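SLT domain-containing protein (Bdellovibrio bacteriovorus HD100, PDB 6TAB) probably cleaves the glycan strands of peptidoglycan, acting as a lysozyme of altered substrate specificity that helps the predator leave its prey cell. Local coordinates at residues D99-N104 and G200-D205; S138-E143 and G168-S173; I172-G177 and K185-L190. All coordinates share one frame; numbering follows the deposited sequence.

Contact 1. Residues D99-N104 and G200-D205; sequences DKLGPN and GIRILD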
ATOM      1  N   ASP A  99      -7.934   6.169 -10.000  1.00 14.60           N
ATOM      2  CA  ASP A  99      -8.023   6.730 -11.382  1.00 15.02           C
ATOM      3  C   ASP A  99      -7.091   7.953 -11.544  1.00 15.38           C
ATOM      4  O   ASP A  99      -6.519   8.138 -12.659  1.00 16.09           O
ATOM      5  CB  ASP A  99      -9.440   7.130 -11.791  1.00 17.55           C
ATOM      6  CG  ASP A  99     -10.502   6.039 -11.826  1.00 16.76           C
ATOM      7  OD1 ASP A  99     -10.138   4.866 -11.955  1.00 16.75           O
ATOM      8  OD2 ASP A  99     -11.723   6.392 -11.706  1.00 21.33           O
ATOM      9  N   LYS A 100      -6.973   8.783 -10.494  1.00 15.78           N
ATOM     10  CA  LYS A 100      -6.248  10.059 -10.576  1.00 18.12           C
ATOM     11  C   LYS A 100      -4.743   9.882 -10.286  1.00 16.35           C
ATOM     12  O   LYS A 100      -3.897  10.483 -10.963  1.00 19.17           O
ATOM     13  CB  LYS A 100      -6.853  11.060  -9.576  1.00 19.29           C
ATOM     14  CG  LYS A 100      -6.224  12.452  -9.594  1.00 29.60           C
ATOM     15  CD  LYS A 100      -6.758  13.378  -8.496  1.00 38.94           C
ATOM     16  CE  LYS A 100      -6.355  14.831  -8.658  1.00 50.25           C
ATOM     17  NZ  LYS A 100      -4.908  15.051  -8.395  1.00 58.03           N
ATOM     18  N   LEU A 101      -4.415   9.059  -9.283  1.00 13.73           N
ATOM     19  CA  LEU A 101      -3.067   8.926  -8.703  1.00 13.95           C
ATOM     20  C   LEU A 101      -2.380   7.589  -9.002  1.00 13.68           C
ATOM     21  O   LEU A 101      -1.145   7.509  -8.816  1.00 15.64           O
ATOM     22  CB  LEU A 101      -3.129   9.140  -7.189  1.00 15.32           C
ATOM     23  CG  LEU A 101      -3.732  10.472  -6.730  1.00 17.90           C
ATOM     24  CD1 LEU A 101      -3.766  10.521  -5.197  1.00 18.84           C
ATOM     25  CD2 LEU A 101      -3.010  11.680  -7.288  1.00 19.45           C
ATOM     26  N   GLY A 102      -3.139   6.570  -9.425  1.00 13.10           N
ATOM     27  CA  GLY A 102      -2.597   5.261  -9.716  1.00 13.35           C
ATOM     28  C   GLY A 102      -2.651   4.814 -11.176  1.00 13.56           C
ATOM     29  O   GLY A 102      -2.652   3.602 -11.418  1.00 13.22           O
ATOM     30  N   PRO A 103      -2.706   5.695 -12.221  1.00 14.02           N
ATOM     31  CA  PRO A 103      -2.861   5.187 -13.596  1.00 15.26           C
ATOM     32  C   PRO A 103      -1.650   4.342 -14.054  1.00 14.71           C
ATOM     33  O   PRO A 103      -1.805   3.367 -14.809  1.00 17.02           O
ATOM     34  CB  PRO A 103      -3.029   6.476 -14.414  1.00 17.75           C
ATOM     35  CG  PRO A 103      -2.268   7.517 -13.632  1.00 18.97           C
ATOM     36  CD  PRO A 103      -2.631   7.175 -12.190  1.00 17.91           C
ATOM     37  N   ASN A 104      -0.432   4.707 -13.590  1.00 13.77           N
ATOM     38  CA  ASN A 104       0.772   3.933 -13.945  1.00 13.70           C
ATOM     39  C   ASN A 104       0.786   2.581 -13.225  1.00 13.15           C
ATOM     40  O   ASN A 104       1.056   1.525 -13.838  1.00 14.87           O
ATOM     41  CB  ASN A 104       2.070   4.745 -13.741  1.00 15.76           C
ATOM     42  CG  ASN A 104       1.993   6.074 -14.463  1.00 20.05           C
ATOM     43  OD1 ASN A 104       1.937   6.121 -15.698  1.00 24.13           O
ATOM     44  ND2 ASN A 104       1.893   7.154 -13.684  1.00 25.13           N
ATOM     45  N   GLY A 200      -0.214   6.519  -0.024  1.00 12.98           N
ATOM     46  CA  GLY A 200       0.200   5.154  -0.333  1.00 12.98           C
ATOM     47  C   GLY A 200       0.080   4.815  -1.820  1.00 13.09           C
ATOM     48  O   GLY A 200       0.961   4.144  -2.393  1.00 13.40           O
ATOM     49  N   ILE A 201      -1.023   5.264  -2.435  1.00 11.72           N
ATOM     50  CA  ILE A 201      -1.210   5.070  -3.884  1.00 11.79           C
ATOM     51  C   ILE A 201      -0.071   5.755  -4.677  1.00 11.97           C
ATOM     52  O   ILE A 201       0.479   5.150  -5.621  1.00 12.90           O
ATOM     53  CB  ILE A 201      -2.620   5.513  -4.360  1.00 12.83           C
ATOM     54  CG1 ILE A 201      -3.719   4.641  -3.736  1.00 13.73           C
ATOM     55  CG2 ILE A 201      -2.682   5.487  -5.859  1.00 13.61           C
ATOM     56  CD1 ILE A 201      -5.116   5.224  -3.811  1.00 15.75           C
ATOM     57  N   ARG A 202       0.277   7.003  -4.331  1.00 11.93           N
ATOM     58  CA  ARG A 202       1.380   7.710  -5.021  1.00 12.29           C
ATOM     59  C   ARG A 202       2.698   6.921  -4.899  1.00 12.69           C
ATOM     60  O   ARG A 202       3.491   6.885  -5.879  1.00 13.51           O
ATOM     61  CB  ARG A 202       1.578   9.137  -4.484  1.00 13.62           C
ATOM     62  CG  ARG A 202       0.446  10.116  -4.780  1.00 14.40           C
ATOM     63  CD  ARG A 202       0.742  11.501  -4.194  1.00 16.77           C
ATOM     64  NE  ARG A 202      -0.255  12.512  -4.497  1.00 18.27           N
ATOM     65  CZ  ARG A 202      -0.241  13.351  -5.536  1.00 18.09           C
ATOM     66  NH1 ARG A 202       0.677  13.232  -6.492  1.00 21.90           N
ATOM     67  NH2 ARG A 202      -1.157  14.312  -5.610  1.00 22.53           N
ATOM     68  N   ILE A 203       3.019   6.351  -3.737  1.00 12.13           N
ATOM     69  CA  ILE A 203       4.278   5.634  -3.514  1.00 12.32           C
ATOM     70  C   ILE A 203       4.326   4.363  -4.379  1.00 12.01           C
ATOM     71  O   ILE A 203       5.318   4.108  -5.106  1.00 13.33           O
ATOM     72  CB  ILE A 203       4.480   5.335  -2.011  1.00 12.96           C
ATOM     73  CG1 ILE A 203       4.614   6.628  -1.187  1.00 13.14           C
ATOM     74  CG2 ILE A 203       5.664   4.403  -1.792  1.00 13.68           C
ATOM     75  CD1 ILE A 203       4.508   6.419   0.336  1.00 14.83           C
ATOM     76  N   LEU A 204       3.215   3.586  -4.398  1.00 12.47           N
ATOM     77  CA  LEU A 204       3.108   2.394  -5.262  1.00 12.02           C
ATOM     78  C   LEU A 204       3.178   2.789  -6.753  1.00 13.04           C
ATOM     79  O   LEU A 204       3.813   2.088  -7.572  1.00 13.32           O
ATOM     80  CB  LEU A 204       1.828   1.612  -4.957  1.00 12.33           C
ATOM     81  CG  LEU A 204       1.762   0.940  -3.581  1.00 13.68           C
ATOM     82  CD1 LEU A 204       0.353   0.446  -3.279  1.00 15.05           C
ATOM     83  CD2 LEU A 204       2.742  -0.248  -3.483  1.00 14.58           C
ATOM     84  N   ASP A 205       2.478   3.869  -7.129  1.00 12.80           N
ATOM     85  CA  ASP A 205       2.446   4.314  -8.534  1.00 12.55           C
ATOM     86  C   ASP A 205       3.877   4.610  -9.053  1.00 13.61           C
ATOM     87  O   ASP A 205       4.191   4.339 -10.237  1.00 16.31           O
ATOM     88  CB  ASP A 205       1.537   5.536  -8.731  1.00 13.31           C
ATOM     89  CG  ASP A 205       1.301   5.935 -10.176  1.00 15.59           C
ATOM     90  OD1 ASP A 205       0.470   5.250 -10.835  1.00 14.63           O
ATOM     91  OD2 ASP A 205       1.915   6.938 -10.634  1.00 19.26           O
TER
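Ile201 and Leu101 begin the meeting of two helices in this lysozyme-like fold: the C-terminal end of helix 87-101 lies on helix 193-211. Ile201 CG2, anti to the backbone N, reaches Leu101 CB at 3.9 Å and lies against the peptide that joins Leu101 to Gly102, where the helix ends. Ile201 itself is buried and also packs on Leu136 of helix 125-144. One residue on, Arg202 runs extended from CG to NE and turns one face of its guanidinium to Leu101. Leu101 CD2 sits over the centre of that plane, 3.6 Å from Arg202 NH2. Lys100 NZ stands 4.7 Å from the same Arg202 NH2, two like charges that probably repel mildly. Asp205, a turn further, faces the loop that leaves the helix. Asp205 CG is 3.2 Å from Leu101 O, and OD1 accepts a hydrogen bond from Leu105 N, just past the segment. The other oxygen, Asp205 OD2, takes a nearly straight bond (176°) from Asn104 ND2 at 3.1 Å, met on its syn side and in the plane of the amide.

Contact 2. Residues S138-E143 and G168-S173; sequences SMVRFE and GLLQIS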
ATOM      1  N   SER A 138      -4.524  -5.035   3.456  1.00 12.08           N
ATOM      2  CA  SER A 138      -3.657  -6.011   4.118  1.00 12.46           C
ATOM      3  C   SER A 138      -2.400  -5.334   4.685  1.00 12.65           C
ATOM      4  O   SER A 138      -1.884  -5.720   5.760  1.00 13.31           O
ATOM      5  CB  SER A 138      -3.350  -7.227   3.251  1.00 13.02           C
ATOM      6  OG  SER A 138      -2.463  -6.954   2.189  1.00 14.00           O
ATOM      7  N   MET A 139      -1.865  -4.341   3.950  1.00 11.96           N
ATOM      8  CA  MET A 139      -0.717  -3.560   4.460  1.00 12.37           C
ATOM      9  C   MET A 139      -1.132  -2.753   5.713  1.00 13.20           C
ATOM     10  O   MET A 139      -0.373  -2.696   6.709  1.00 14.28           O
ATOM     11  CB  MET A 139      -0.171  -2.650   3.351  1.00 13.40           C
ATOM     12  CG  MET A 139       0.386  -3.431   2.150  1.00 13.52           C
ATOM     13  SD  MET A 139       0.548  -2.396   0.634  1.00 14.22           S
ATOM     14  CE  MET A 139       1.686  -1.144   1.234  1.00 16.68           C
ATOM     15  N   VAL A 140      -2.311  -2.117   5.664  1.00 12.63           N
ATOM     16  CA  VAL A 140      -2.851  -1.374   6.842  1.00 12.52           C
ATOM     17  C   VAL A 140      -2.978  -2.315   8.057  1.00 13.26           C
ATOM     18  O   VAL A 140      -2.626  -1.909   9.184  1.00 14.42           O
ATOM     19  CB  VAL A 140      -4.177  -0.685   6.475  1.00 12.80           C
ATOM     20  CG1 VAL A 140      -4.871  -0.141   7.732  1.00 14.31           C
ATOM     21  CG2 VAL A 140      -3.985   0.419   5.417  1.00 13.20           C
ATOM     22  N   ARG A 141      -3.478  -3.537   7.840  1.00 13.03           N
ATOM     23  CA  ARG A 141      -3.653  -4.503   8.952  1.00 13.72           C
ATOM     24  C   ARG A 141      -2.337  -4.630   9.733  1.00 15.10           C
ATOM     25  O   ARG A 141      -2.351  -4.594  10.976  1.00 17.33           O
ATOM     26  CB  ARG A 141      -4.080  -5.891   8.435  1.00 16.83           C
ATOM     27  CG  ARG A 141      -3.951  -7.057   9.419  1.00 20.51           C
ATOM     28  CD  ARG A 141      -4.727  -6.971  10.708  1.00 21.63           C
ATOM     29  NE  ARG A 141      -4.385  -8.118  11.567  1.00 25.87           N
ATOM     30  CZ  ARG A 141      -3.397  -8.146  12.459  1.00 26.74           C
ATOM     31  NH1 ARG A 141      -2.588  -7.101  12.594  1.00 28.83           N
ATOM     32  NH2 ARG A 141      -3.247  -9.230  13.216  1.00 36.86           N
ATOM     33  N   PHE A 142      -1.211  -4.778   9.018  1.00 14.41           N
ATOM     34  CA  PHE A 142       0.086  -5.057   9.698  1.00 15.83           C
ATOM     35  C   PHE A 142       0.864  -3.792  10.087  1.00 17.36           C
ATOM     36  O   PHE A 142       1.702  -3.876  11.001  1.00 22.98           O
ATOM     37  CB  PHE A 142       0.935  -6.066   8.900  1.00 16.14           C
ATOM     38  CG  PHE A 142       0.337  -7.453   8.916  1.00 16.61           C
ATOM     39  CD1 PHE A 142       0.308  -8.203  10.095  1.00 17.94           C
ATOM     40  CD2 PHE A 142      -0.338  -7.949   7.813  1.00 15.96           C
ATOM     41  CE1 PHE A 142      -0.299  -9.450  10.117  1.00 20.55           C
ATOM     42  CE2 PHE A 142      -0.934  -9.193   7.836  1.00 17.49           C
ATOM     43  CZ  PHE A 142      -0.937  -9.932   9.004  1.00 19.65           C
ATOM     44  N   GLU A 143       0.643  -2.651   9.392  1.00 14.09           N
ATOM     45  CA  GLU A 143       1.330  -1.410   9.788  1.00 15.69           C
ATOM     46  C   GLU A 143       0.687  -0.770  11.036  1.00 15.22           C
ATOM     47  O   GLU A 143       1.409  -0.268  11.898  1.00 16.45           O
ATOM     48  CB  GLU A 143       1.385  -0.420   8.615  1.00 15.34           C
ATOM     49  CG  GLU A 143       2.317  -0.821   7.491  1.00 15.67           C
ATOM     50  CD  GLU A 143       3.787  -0.784   7.856  1.00 17.34           C
ATOM     51  OE1 GLU A 143       4.138  -0.237   8.958  1.00 18.93           O
ATOM     52  OE2 GLU A 143       4.627  -1.214   7.007  1.00 19.51           O
ATOM     53  N   GLY A 168      -0.144   7.189  11.052  1.00 14.46           N
ATOM     54  CA  GLY A 168      -1.397   6.844  10.363  1.00 13.97           C
ATOM     55  C   GLY A 168      -1.454   5.414   9.820  1.00 13.06           C
ATOM     56  O   GLY A 168      -0.642   4.538  10.164  1.00 14.31           O
ATOM     57  N   LEU A 169      -2.435   5.201   8.938  1.00 13.67           N
ATOM     58  CA  LEU A 169      -2.839   3.847   8.513  1.00 13.36           C
ATOM     59  C   LEU A 169      -1.656   3.048   7.930  1.00 12.44           C
ATOM     60  O   LEU A 169      -1.523   1.830   8.197  1.00 13.73           O
ATOM     61  CB  LEU A 169      -3.999   3.916   7.513  1.00 13.41           C
ATOM     62  CG  LEU A 169      -5.346   4.384   8.054  1.00 14.14           C
ATOM     63  CD1 LEU A 169      -6.361   4.383   6.921  1.00 14.34           C
ATOM     64  CD2 LEU A 169      -5.810   3.534   9.241  1.00 14.84           C
ATOM     65  N   LEU A 170      -0.854   3.690   7.048  1.00 12.40           N
ATOM     66  CA  LEU A 170       0.274   3.028   6.336  1.00 12.37           C
ATOM     67  C   LEU A 170       1.653   3.421   6.916  1.00 12.67           C
ATOM     68  O   LEU A 170       2.691   3.081   6.345  1.00 13.50           O
ATOM     69  CB  LEU A 170       0.178   3.364   4.833  1.00 11.78           C
ATOM     70  CG  LEU A 170      -0.978   2.701   4.079  1.00 13.03           C
ATOM     71  CD1 LEU A 170      -1.172   3.341   2.714  1.00 14.80           C
ATOM     72  CD2 LEU A 170      -0.767   1.199   3.960  1.00 14.41           C
ATOM     73  N   GLN A 171       1.669   4.113   8.065  1.00 12.87           N
ATOM     74  CA  GLN A 171       2.927   4.430   8.769  1.00 13.16           C
ATOM     75  C   GLN A 171       3.896   5.171   7.803  1.00 14.19           C
ATOM     76  O   GLN A 171       5.058   4.792   7.609  1.00 15.92           O
ATOM     77  CB  GLN A 171       3.508   3.191   9.458  1.00 14.10           C
ATOM     78  CG  GLN A 171       2.633   2.752  10.658  1.00 14.75           C
ATOM     79  CD  GLN A 171       2.735   3.722  11.819  1.00 14.56           C
ATOM     80  OE1 GLN A 171       3.719   3.708  12.572  1.00 16.87           O
ATOM     81  NE2 GLN A 171       1.738   4.586  11.977  1.00 15.33           N
ATOM     82  N   ILE A 172       3.386   6.279   7.255  1.00 13.56           N
ATOM     83  CA  ILE A 172       4.117   7.197   6.367  1.00 13.74           C
ATOM     84  C   ILE A 172       4.649   8.341   7.227  1.00 14.61           C
ATOM     85  O   ILE A 172       4.052   8.700   8.245  1.00 16.39           O
ATOM     86  CB  ILE A 172       3.207   7.681   5.215  1.00 15.44           C
ATOM     87  CG1 ILE A 172       2.796   6.473   4.333  1.00 16.83           C
ATOM     88  CG2 ILE A 172       3.847   8.812   4.392  1.00 15.74           C
ATOM     89  CD1 ILE A 172       1.655   6.745   3.362  1.00 17.51           C
ATOM     90  N   SER A 173       5.776   8.927   6.824  1.00 15.36           N
ATOM     91  CA  SER A 173       6.364  10.084   7.506  1.00 15.37           C
ATOM     92  C   SER A 173       6.327  11.340   6.618  1.00 15.31           C
ATOM     93  O   SER A 173       6.246  11.243   5.382  1.00 17.20           O
ATOM     94  CB  SER A 173       7.779   9.782   8.017  1.00 18.52           C
ATOM     95  OG  SER A 173       8.569   9.113   7.054  1.00 22.18           O
TER
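Gly168 O accepts two N-H groups of Gln171, a residue whose CG also rests 3.5 Å from Glu143 O. The backbone N closes a type I turn from Gly168 to Gln171. Gln171 NE2 adds a bond of 3.0 Å to Gly168 O, almost straight at 178°, on a lone pair in the carbonyl plane and within the plane of the amide itself; with Met150 O as its second partner, NE2 is gripped by two main-chain oxygens. This fold-back depends on a bend at chi2 (-71°), which swings CD of Gln171 round toward the turn. Gln171 takes a left-handed helical backbone conformation, and with Ile172 it faces Arg167 as a G1 bulge. The turn carries the chain from strand 163-167 toward helix 174-178 and packs residues 169-171 against helix 125-144, as in the lysozyme-like SLT fold. Glu143 and Ser144 match the Glu-Ser pair of that family, in whose relatives the glutamate is catalytic; the same role is probable here. Glu143 OE1 lies 3.5 Å from Gln171 CB, the carboxylate and amide planes being 29° apart. Leu169 O touches Glu143 CB at 3.7 Å and accepts a hydrogen bond from Ser144 OG, while Leu170 O is bound by Trp229 NE1. The apolar part lies one turn back on the helix. Val140 CG2 meets Leu170 CD2 at 3.6 Å, the two side chains at about a right angle, and the same Leu170 CD2 continues onto Met139 CB at 3.9 Å. On the other branch, Val140 CG1 stands 4.1 Å from Leu169 CD2.

Contact 3. Residues I172-G177 and K185-L190; sequences ISIESG and KSTKDL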
ATOM      1  N   ILE A 172       3.386   6.279   7.255  1.00 13.56           N
ATOM      2  CA  ILE A 172       4.117   7.197   6.367  1.00 13.74           C
ATOM      3  C   ILE A 172       4.649   8.341   7.227  1.00 14.61           C
ATOM      4  O   ILE A 172       4.052   8.700   8.245  1.00 16.39           O
ATOM      5  CB  ILE A 172       3.207   7.681   5.215  1.00 15.44           C
ATOM      6  CG1 ILE A 172       2.796   6.473   4.333  1.00 16.83           C
ATOM      7  CG2 ILE A 172       3.847   8.812   4.392  1.00 15.74           C
ATOM      8  CD1 ILE A 172       1.655   6.745   3.362  1.00 17.51           C
ATOM      9  N   SER A 173       5.776   8.927   6.824  1.00 15.36           N
ATOM     10  CA  SER A 173       6.364  10.084   7.506  1.00 15.37           C
ATOM     11  C   SER A 173       6.327  11.340   6.618  1.00 15.31           C
ATOM     12  O   SER A 173       6.246  11.243   5.382  1.00 17.20           O
ATOM     13  CB  SER A 173       7.779   9.782   8.017  1.00 18.52           C
ATOM     14  OG  SER A 173       8.569   9.113   7.054  1.00 22.18           O
ATOM     15  N   ILE A 174       6.356  12.514   7.255  1.00 16.36           N
ATOM     16  CA  ILE A 174       6.035  13.729   6.510  1.00 16.72           C
ATOM     17  C   ILE A 174       7.137  14.094   5.482  1.00 16.52           C
ATOM     18  O   ILE A 174       6.782  14.485   4.357  1.00 17.78           O
ATOM     19  CB  ILE A 174       5.680  14.901   7.433  1.00 19.27           C
ATOM     20  CG1 ILE A 174       5.074  16.067   6.654  1.00 20.34           C
ATOM     21  CG2 ILE A 174       6.854  15.356   8.293  1.00 19.65           C
ATOM     22  CD1 ILE A 174       4.331  17.066   7.533  1.00 21.95           C
ATOM     23  N   GLU A 175       8.431  13.984   5.819  1.00 16.10           N
ATOM     24  CA  GLU A 175       9.496  14.374   4.867  1.00 17.29           C
ATOM     25  C   GLU A 175       9.492  13.379   3.688  1.00 17.17           C
ATOM     26  O   GLU A 175       9.468  13.771   2.494  1.00 17.90           O
ATOM     27  CB  GLU A 175      10.845  14.501   5.591  1.00 20.51           C
ATOM     28  CG  GLU A 175      11.985  14.970   4.705  1.00 22.70           C
ATOM     29  CD  GLU A 175      13.263  15.320   5.446  1.00 26.23           C
ATOM     30  OE1 GLU A 175      13.856  14.437   6.070  1.00 25.88           O
ATOM     31  OE2 GLU A 175      13.681  16.473   5.352  1.00 34.78           O
ATOM     32  N   SER A 176       9.596  12.082   3.988  1.00 18.74           N
ATOM     33  CA  SER A 176       9.655  11.081   2.912  1.00 18.31           C
ATOM     34  C   SER A 176       8.378  11.109   2.065  1.00 17.80           C
ATOM     35  O   SER A 176       8.440  11.050   0.818  1.00 20.78           O
ATOM     36  CB  SER A 176       9.967   9.692   3.441  1.00 21.17           C
ATOM     37  OG  SER A 176       8.911   9.217   4.255  1.00 22.34           O
ATOM     38  N   GLY A 177       7.213  11.243   2.697  1.00 17.96           N
ATOM     39  CA  GLY A 177       5.934  11.280   1.961  1.00 18.57           C
ATOM     40  C   GLY A 177       5.819  12.480   1.024  1.00 19.69           C
ATOM     41  O   GLY A 177       5.333  12.404  -0.097  1.00 18.78           O
ATOM     42  N   LYS A 185       0.166  19.287   4.737  1.00 21.99           N
ATOM     43  CA  LYS A 185       0.417  20.660   5.221  1.00 23.67           C
ATOM     44  C   LYS A 185       0.960  20.684   6.662  1.00 25.02           C
ATOM     45  O   LYS A 185       1.717  21.588   7.021  1.00 28.94           O
ATOM     46  CB  LYS A 185      -0.849  21.506   5.065  1.00 29.27           C
ATOM     47  CG  LYS A 185      -1.204  21.823   3.615  1.00 32.77           C
ATOM     48  CD  LYS A 185      -2.261  22.893   3.443  1.00 43.65           C
ATOM     49  CE  LYS A 185      -3.585  22.566   4.110  1.00 53.36           C
ATOM     50  NZ  LYS A 185      -4.252  21.391   3.493  1.00 60.33           N
ATOM     51  N   SER A 186       0.576  19.694   7.478  1.00 23.41           N
ATOM     52  CA  SER A 186       1.000  19.551   8.870  1.00 23.40           C
ATOM     53  C   SER A 186       0.968  18.075   9.264  1.00 20.81           C
ATOM     54  O   SER A 186       0.447  17.232   8.524  1.00 21.51           O
ATOM     55  CB  SER A 186       0.131  20.348   9.809  1.00 29.95           C
ATOM     56  OG  SER A 186      -1.136  19.734   9.989  1.00 33.69           O
ATOM     57  N   THR A 187       1.522  17.767  10.434  1.00 23.71           N
ATOM     58  CA  THR A 187       1.544  16.370  10.890  1.00 21.09           C
ATOM     59  C   THR A 187       0.112  15.822  11.062  1.00 21.45           C
ATOM     60  O   THR A 187      -0.125  14.619  10.846  1.00 21.41           O
ATOM     61  CB  THR A 187       2.398  16.172  12.146  1.00 24.38           C
ATOM     62  OG1 THR A 187       1.892  17.030  13.165  1.00 28.15           O
ATOM     63  CG2 THR A 187       3.863  16.423  11.876  1.00 27.68           C
ATOM     64  N   LYS A 188      -0.853  16.680  11.411  1.00 24.42           N
ATOM     65  CA  LYS A 188      -2.254  16.226  11.577  1.00 24.87           C
ATOM     66  C   LYS A 188      -2.806  15.585  10.288  1.00 20.34           C
ATOM     67  O   LYS A 188      -3.619  14.651  10.328  1.00 20.89           O
ATOM     68  CB  LYS A 188      -3.159  17.382  12.007  1.00 26.79           C
ATOM     69  CG  LYS A 188      -4.585  16.996  12.356  1.00 34.16           C
ATOM     70  CD  LYS A 188      -5.385  18.128  12.981  1.00 42.90           C
ATOM     71  CE  LYS A 188      -6.782  17.692  13.368  1.00 47.62           C
ATOM     72  NZ  LYS A 188      -7.579  18.819  13.899  1.00 52.49           N
ATOM     73  N   ASP A 189      -2.351  16.073   9.132  1.00 18.89           N
ATOM     74  CA  ASP A 189      -2.837  15.576   7.839  1.00 18.67           C
ATOM     75  C   ASP A 189      -2.487  14.091   7.606  1.00 16.46           C
ATOM     76  O   ASP A 189      -3.222  13.396   6.870  1.00 17.21           O
ATOM     77  CB  ASP A 189      -2.355  16.477   6.696  1.00 19.66           C
ATOM     78  CG  ASP A 189      -2.971  17.872   6.774  1.00 22.72           C
ATOM     79  OD1 ASP A 189      -4.221  17.965   6.727  1.00 23.42           O
ATOM     80  OD2 ASP A 189      -2.207  18.857   6.939  1.00 27.57           O
ATOM     81  N   LEU A 190      -1.387  13.596   8.195  1.00 16.54           N
ATOM     82  CA  LEU A 190      -1.025  12.166   8.044  1.00 15.78           C
ATOM     83  C   LEU A 190      -1.994  11.259   8.836  1.00 15.42           C
ATOM     84  O   LEU A 190      -2.124  10.066   8.492  1.00 15.04           O
ATOM     85  CB  LEU A 190       0.447  11.910   8.413  1.00 15.98           C
ATOM     86  CG  LEU A 190       1.489  12.451   7.406  1.00 16.24           C
ATOM     87  CD1 LEU A 190       1.850  13.907   7.728  1.00 18.56           C
ATOM     88  CD2 LEU A 190       2.747  11.573   7.336  1.00 18.52           C
TER
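Leu190 packs against Ile172 and Ile174 in an apolar contact without a hydrogen bond across it, joining the start of the short helix 174-178 to the loop that leads into helix 193-211 of the lysozyme-like fold. The chain between the two segments includes Cys182, which a disulfide ties to Cys199 of that longer helix. Leu190 lays its two methyls against the approach to helix 174-178. Leu190 CD2 comes as near as 3.3 Å to Ile172 O, a close carbon-oxygen contact, and touches Ile174 N at 3.7 Å. Leu190 CD1 lies against Ile174 CB at 4.0 Å, the two side chains crossing at about a right angle. In Ile174, CG1 stands anti to the backbone N (chi1 -168°), which leaves CG2 in the crowded position between N and the carbonyl carbon. Ile174 CD1 reaches Ser186 C, in the loop, at 3.9 Å. Each segment also has bonds of its own. Ser173 sits at the N-cap position, and Gly177 N bonds to its carbonyl oxygen. The hydroxyl of Ser173 makes no capping bond; instead Ser173 OG pairs with Ser176 OG at 2.8 Å, a bond in which either could be the donor. On the loop side, Asp189 points its carboxylate back to the backbone N-H groups before it, while its OD1 accepts from Gln195 NE2 in the first turn of helix 193-211. The other oxygen, Asp189 OD2, accepts from Ser186 N through the anti lone pair, at 3.0 Å and a bent angle of 134°, with a weak second bond from Lys185 N.

How the contacts relate
The chain enters contact 1 at 99-104, passes through contact 2 and then contact 3, and returns to contact 1 at 200-205, so both later contacts lie between the two segments of the first. Contacts 2 and 3 share Ile172 and Ser173, which carry the chain from the bulged turn into helix 174-178; their centres are about 13 Å apart. Contact 1 lies about 16 Å from contact 2 and 17 Å from contact 3, centre to centre. Helix 193-211 bridges them: Gly200 CA touches Leu170 CD1 at 3.8 Å, and Ile172 CD1 reaches Gly200 and Ile203. One helix thus connects the neighbourhood of the probable catalytic glutamate to the end of helix 87-101.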